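Local coordinates for regulatory protein BlaR1 (Bacillus licheniformis, PDB 1NRF), which senses beta-lactam antibiotics at the cell surface and probably transmits the signal to the cytoplasm after acylation of a serine in its extracellular sensor domain, at residues N193-S198 with V219-N224. Sequence-based numbering, arbitrary orientation.
Sequences NGRVLS and VETADN
V196 and E220 form a hydrogen-bonded pair in the antiparallel hairpin of strands 195-205 and 211-220, in the mixed sheet of this penicillin-binding sensor domain, and illustrate how the open end of a hairpin can be firm on one face and wet on the other. Two nearly straight bonds clasp the pair, V196 N to E220 O and E220 N to V196 O, each 2.9 Å. The tight side belongs to the next, non-hydrogen-bonded pair: L197 and V219 are buried, and their side chains cross obliquely, with L197 CD1 3.7 Å from V219 CG2. F228 of the adjoining strand and helix 239-253 cover both. Toward the open end this face becomes more exposed. There R195 and T221 lie side by side, T221 CG2 touching R195 CG at 3.8 Å, while the guanidinium reaches on to G255 O through NH2. Past T221 the two segments separate, and 221-224 turns back on itself as T221 N and OG1 both bond N224 O from the same face of its carbonyl plane. The opposite face, carrying V196 and E220, is only partly buried and takes in a water. With CD anti to CA (chi2 171°), the E220 side chain runs beside V196, its OE2 3.7 Å from V196 CG1, while OE1 bonds the Y169 hydroxyl. The water joins this face together, hydrogen-bonded to V196 O, to E220 OE2 and, at 2.9 Å, to S198 OG.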
loop_
_atom_site.group_PDB
_atom_site.type_symbol
_atom_site.label_atom_id
_atom_site.label_comp_id
_atom_site.label_asym_id
_atom_site.label_seq_id
_atom_site.Cartn_x
_atom_site.Cartn_y
_atom_site.Cartn_z
ATOM N N ASN A 193 10.582 -10.253 -17.638
ATOM C CA ASN A 193 12.033 -10.359 -17.809
ATOM C C ASN A 193 12.633 -11.265 -16.728
ATOM O O ASN A 193 12.758 -12.475 -16.922
ATOM C CB ASN A 193 12.683 -8.966 -17.760
ATOM C CG ASN A 193 12.203 -8.049 -18.888
ATOM O OD1 ASN A 193 12.736 -6.951 -19.087
ATOM N ND2 ASN A 193 11.193 -8.496 -19.625
ATOM N N GLY A 194 12.999 -10.664 -15.598
ATOM C CA GLY A 194 13.550 -11.410 -14.478
ATOM C C GLY A 194 13.171 -10.681 -13.198
ATOM O O GLY A 194 13.752 -10.895 -12.129
ATOM N N ARG A 195 12.173 -9.814 -13.319
ATOM C CA ARG A 195 11.700 -9.002 -12.212
ATOM C C ARG A 195 10.290 -9.345 -11.768
ATOM O O ARG A 195 9.426 -9.640 -12.591
ATOM C CB ARG A 195 11.741 -7.531 -12.610
ATOM C CG ARG A 195 13.074 -7.072 -13.137
ATOM C CD ARG A 195 12.953 -6.642 -14.585
ATOM N NE ARG A 195 13.625 -5.369 -14.831
ATOM C CZ ARG A 195 14.913 -5.138 -14.601
ATOM N NH1 ARG A 195 15.694 -6.090 -14.114
ATOM N NH2 ARG A 195 15.423 -3.946 -14.858
ATOM N N VAL A 196 10.064 -9.285 -10.461
ATOM C CA VAL A 196 8.752 -9.561 -9.886
ATOM C C VAL A 196 8.156 -8.281 -9.307
ATOM O O VAL A 196 8.775 -7.622 -8.475
ATOM C CB VAL A 196 8.828 -10.596 -8.748
ATOM C CG1 VAL A 196 7.448 -10.820 -8.183
ATOM C CG2 VAL A 196 9.408 -11.903 -9.259
ATOM N N LEU A 197 6.949 -7.946 -9.748
ATOM C CA LEU A 197 6.260 -6.758 -9.274
ATOM C C LEU A 197 5.232 -7.077 -8.187
ATOM O O LEU A 197 4.394 -7.961 -8.356
ATOM C CB LEU A 197 5.539 -6.069 -10.429
ATOM C CG LEU A 197 4.802 -4.770 -10.083
ATOM C CD1 LEU A 197 5.835 -3.683 -9.796
ATOM C CD2 LEU A 197 3.889 -4.343 -11.240
ATOM N N SER A 198 5.316 -6.355 -7.074
ATOM C CA SER A 198 4.382 -6.494 -5.962
ATOM C C SER A 198 3.861 -5.073 -5.710
ATOM O O SER A 198 4.614 -4.103 -5.868
ATOM C CB SER A 198 5.089 -7.011 -4.698
ATOM O OG SER A 198 5.479 -8.371 -4.816
ATOM N N VAL A 219 9.836 -3.841 -6.410
ATOM C CA VAL A 219 10.238 -4.655 -7.543
ATOM C C VAL A 219 11.425 -5.491 -7.090
ATOM O O VAL A 219 12.411 -4.964 -6.552
ATOM C CB VAL A 219 10.663 -3.792 -8.752
ATOM C CG1 VAL A 219 11.219 -4.684 -9.854
ATOM C CG2 VAL A 219 9.469 -2.996 -9.272
ATOM N N GLU A 220 11.323 -6.796 -7.287
ATOM C CA GLU A 220 12.408 -7.676 -6.904
ATOM C C GLU A 220 13.168 -8.140 -8.132
ATOM O O GLU A 220 12.582 -8.741 -9.036
ATOM C CB GLU A 220 11.868 -8.895 -6.170
ATOM C CG GLU A 220 10.911 -8.552 -5.063
ATOM C CD GLU A 220 10.236 -9.773 -4.506
ATOM O OE1 GLU A 220 10.844 -10.447 -3.646
ATOM O OE2 GLU A 220 9.100 -10.061 -4.944
ATOM N N THR A 221 14.466 -7.847 -8.171
ATOM C CA THR A 221 15.301 -8.295 -9.279
ATOM C C THR A 221 16.194 -9.423 -8.753
ATOM O O THR A 221 16.057 -9.865 -7.601
ATOM C CB THR A 221 16.189 -7.160 -9.869
ATOM O OG1 THR A 221 17.170 -6.742 -8.905
ATOM C CG2 THR A 221 15.315 -5.965 -10.299
ATOM N N ALA A 222 17.099 -9.894 -9.602
ATOM C CA ALA A 222 17.983 -10.984 -9.233
ATOM C C ALA A 222 19.028 -10.574 -8.222
ATOM O O ALA A 222 19.507 -11.407 -7.460
ATOM C CB ALA A 222 18.656 -11.556 -10.475
ATOM N N ASP A 223 19.381 -9.295 -8.203
ATOM C CA ASP A 223 20.394 -8.829 -7.265
ATOM C C ASP A 223 20.020 -7.551 -6.515
ATOM O O ASP A 223 20.851 -6.985 -5.799
ATOM C CB ASP A 223 21.716 -8.625 -8.009
ATOM C CG ASP A 223 21.596 -7.630 -9.152
ATOM O OD1 ASP A 223 20.459 -7.365 -9.602
ATOM O OD2 ASP A 223 22.644 -7.121 -9.612
ATOM N N ASN A 224 18.772 -7.109 -6.653
ATOM C CA ASN A 224 18.343 -5.876 -5.996
ATOM C C ASN A 224 16.833 -5.840 -5.712
ATOM O O ASN A 224 16.073 -6.687 -6.183
ATOM C CB ASN A 224 18.741 -4.687 -6.883
ATOM C CG ASN A 224 18.993 -3.413 -6.098
ATOM O OD1 ASN A 224 18.904 -3.391 -4.868
ATOM N ND2 ASN A 224 19.318 -2.340 -6.814
HETATM O O HOH W 1 8.094 -7.883 -5.913
#